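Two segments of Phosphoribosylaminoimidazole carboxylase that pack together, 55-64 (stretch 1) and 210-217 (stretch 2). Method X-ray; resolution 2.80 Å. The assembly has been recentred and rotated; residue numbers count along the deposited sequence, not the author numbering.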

# COMPACT_ATOMS: atom_id res chain seq x y z
N GLY A 55 51.01 -55.16 -0.00
CA GLY A 55 51.68 -54.08 0.72
C GLY A 55 50.77 -52.86 0.87
O GLY A 55 51.24 -51.72 0.84
N LYS A 56 49.47 -53.09 1.10
CA LYS A 56 48.45 -52.05 0.87
C LYS A 56 47.85 -51.33 2.10
O LYS A 56 46.97 -50.47 1.95
N ALA A 57 48.29 -51.65 3.31
CA ALA A 57 47.75 -50.98 4.49
C ALA A 57 48.05 -49.48 4.48
O ALA A 57 47.24 -48.67 4.93
N ALA A 58 49.22 -49.10 3.97
CA ALA A 58 49.58 -47.69 3.89
C ALA A 58 48.73 -46.95 2.87
O ALA A 58 48.29 -45.84 3.13
N ILE A 59 48.45 -47.61 1.74
CA ILE A 59 47.68 -47.01 0.67
C ILE A 59 46.27 -46.68 1.14
O ILE A 59 45.76 -45.58 0.93
N SER A 60 45.64 -47.65 1.80
CA SER A 60 44.30 -47.45 2.33
C SER A 60 44.23 -46.34 3.35
O SER A 60 43.41 -45.44 3.21
N ASN A 61 45.12 -46.36 4.34
CA ASN A 61 45.11 -45.39 5.42
C ASN A 61 45.19 -43.97 4.85
O ASN A 61 44.45 -43.07 5.25
N GLN A 62 46.08 -43.79 3.88
CA GLN A 62 46.20 -42.47 3.27
C GLN A 62 44.97 -42.12 2.43
O GLN A 62 44.50 -40.98 2.49
N THR A 63 44.45 -43.09 1.69
CA THR A 63 43.27 -42.84 0.88
C THR A 63 42.16 -42.38 1.81
O THR A 63 41.56 -41.32 1.63
N ASN A 64 41.96 -43.15 2.86
CA ASN A 64 40.94 -42.88 3.84
C ASN A 64 41.04 -41.52 4.52
O ASN A 64 40.07 -40.78 4.58
N VAL A 210 35.58 -46.61 7.20
CA VAL A 210 36.76 -46.41 6.40
C VAL A 210 36.25 -46.23 4.98
O VAL A 210 35.44 -47.03 4.51
N ILE A 211 36.68 -45.19 4.29
CA ILE A 211 36.33 -45.08 2.89
C ILE A 211 37.63 -45.11 2.10
O ILE A 211 38.40 -44.15 2.14
N ASP A 212 37.90 -46.23 1.43
CA ASP A 212 39.09 -46.34 0.59
C ASP A 212 38.72 -46.95 -0.77
O ASP A 212 37.55 -46.90 -1.16
N SER A 213 39.69 -47.53 -1.48
CA SER A 213 39.38 -48.15 -2.78
C SER A 213 38.63 -49.45 -2.65
O SER A 213 38.24 -50.04 -3.66
N ASP A 214 38.42 -49.90 -1.42
CA ASP A 214 37.58 -51.08 -1.19
C ASP A 214 36.12 -50.65 -1.01
O ASP A 214 35.21 -51.45 -1.18
N SER A 215 35.90 -49.37 -0.75
CA SER A 215 34.59 -48.85 -0.42
C SER A 215 33.80 -48.40 -1.64
O SER A 215 32.58 -48.24 -1.57
N TRP A 216 34.48 -48.22 -2.76
CA TRP A 216 33.82 -47.62 -3.91
C TRP A 216 34.09 -48.25 -5.26
O TRP A 216 34.86 -49.20 -5.39
N ARG A 217 33.45 -47.69 -6.28
CA ARG A 217 33.64 -48.13 -7.64
C ARG A 217 34.00 -46.90 -8.48
O ARG A 217 33.21 -45.97 -8.60

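The contact is small, 341 Å² summed over both sides, and most of the helix's share comes from its last two residues here, Asn-64 and Thr-63. Asn-64 does the anchoring. Its CA-to-CB bond points sideways, but a t rotamer at chi1 carries the amide end nearer the loop, where Asn-64 OD1 accepts a short hydrogen bond from Ile-211 N (2.5 Å). A side-chain carbonyl thus satisfies a backbone donor of the loop. The fit is tight: Asn-64 OD1 also lies 3.0 Å from Ile-211 O, two acceptors with no bond between them, while Asn-64 CA approaches the same Ile-211 O at 3.3 Å in a CA-H...O contact. Val-210 flanks the carbonyl, its CG1 3.7 Å from Asn-64 OD1.

Thr-63 points toward the loop and divides its chemistry cleanly. In the m rotamer, Thr-63 OG1 turns back to its own helix and bonds Ile-59 O at 2.7 Å, which leaves CG2 as the apolar contact. Thr-63 CG2 rests 3.8 Å from Asp-212 CA and 4.2 Å from Trp-216 CZ2, meeting the indole obliquely.

Asp-212, the largest contributor from the loop, uses a p rotamer to serve both partners. Asp-212 OD1 accepts Asp-214 N at 2.6 Å, bracing the turn from within, and Asp-212 OD2 faces Ser-60 OG at 3.3 Å, a weak hydrogen bond at most; Lys-56 O is also within reach of the same hydroxyl.

Four residues before Ser-60, Lys-56 points toward the loop and extends through t angles at chi2 and chi3 before bending at chi4 (p). Lys-56 NZ forms a weak, salt-bridging hydrogen bond with Asp-214 OD2 at 3.4 Å. The rule is economical: fix the loop backbone with one amide, fill beside it with a methyl, and set a lysine-aspartate salt bridge at the Lys-56 end.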

# COMPACT_ATOMS: atom_id res chain seq x y z
CB LYS A 56 47.30 -52.62 0.02
CG LYS A 56 46.19 -53.37 0.77
CD LYS A 56 44.92 -53.41 -0.10
CE LYS A 56 43.63 -53.85 0.64
NZ LYS A 56 43.38 -53.26 2.00
CB ALA A 57 48.28 -51.62 5.75
CB ALA A 58 51.05 -47.54 3.56
CB ILE A 59 47.55 -47.98 -0.54
CG1 ILE A 59 48.92 -48.42 -1.06
CG2 ILE A 59 46.70 -47.34 -1.65
CD1 ILE A 59 49.72 -47.30 -1.69
CB SER A 60 43.77 -48.74 2.95
OG SER A 60 43.57 -49.71 1.94
CB ASN A 61 46.26 -45.66 6.40
CG ASN A 61 46.06 -44.99 7.75
OD1 ASN A 61 45.13 -45.31 8.47
ND2 ASN A 61 46.95 -44.08 8.10
CB GLN A 62 47.46 -42.37 2.42
CG GLN A 62 48.75 -42.39 3.20
CD GLN A 62 49.95 -42.31 2.29
OE1 GLN A 62 50.10 -43.12 1.37
NE2 GLN A 62 50.81 -41.33 2.54
CB THR A 63 42.79 -44.11 0.14
OG1 THR A 63 43.85 -44.64 -0.68
CG2 THR A 63 41.54 -43.81 -0.70
CB ASN A 64 41.03 -43.95 4.91
CG ASN A 64 39.82 -44.02 5.71
OD1 ASN A 64 38.72 -44.03 5.17
ND2 ASN A 64 39.98 -44.02 7.02
CB VAL A 210 37.68 -47.62 6.49
CG1 VAL A 210 38.48 -47.76 5.22
CG2 VAL A 210 38.58 -47.50 7.70
CB ILE A 211 35.51 -43.79 2.60
CG1 ILE A 211 34.37 -43.63 3.61
CG2 ILE A 211 34.95 -43.80 1.18
CD1 ILE A 211 33.55 -42.36 3.44
CB ASP A 212 40.20 -47.15 1.28
CG ASP A 212 39.76 -48.56 1.67
OD1 ASP A 212 38.87 -49.11 0.99
OD2 ASP A 212 40.34 -49.15 2.62
CB SER A 213 40.62 -48.35 -3.64
OG SER A 213 41.13 -47.12 -4.10
CB ASP A 214 38.06 -51.86 0.04
CG ASP A 214 39.47 -52.43 -0.15
OD1 ASP A 214 39.84 -52.78 -1.29
OD2 ASP A 214 40.22 -52.52 0.85
CB SER A 215 34.73 -47.65 0.52
OG SER A 215 35.64 -47.90 1.57
CB TRP A 216 34.11 -46.11 -3.96
CG TRP A 216 35.56 -45.72 -4.14
CD1 TRP A 216 36.50 -46.36 -4.89
CD2 TRP A 216 36.22 -44.59 -3.56
NE1 TRP A 216 37.70 -45.70 -4.82
CE2 TRP A 216 37.56 -44.61 -4.00
CE3 TRP A 216 35.80 -43.56 -2.71
CZ2 TRP A 216 38.49 -43.64 -3.62
CZ3 TRP A 216 36.73 -42.59 -2.33
CH2 TRP A 216 38.05 -42.64 -2.79
CB ARG A 217 32.36 -48.81 -8.12
CG ARG A 217 32.49 -49.63 -9.37
CD ARG A 217 31.31 -50.57 -9.49
NE ARG A 217 31.52 -51.84 -8.79
CZ ARG A 217 30.56 -52.57 -8.23
NH1 ARG A 217 29.29 -52.16 -8.23
NH2 ARG A 217 30.86 -53.72 -7.63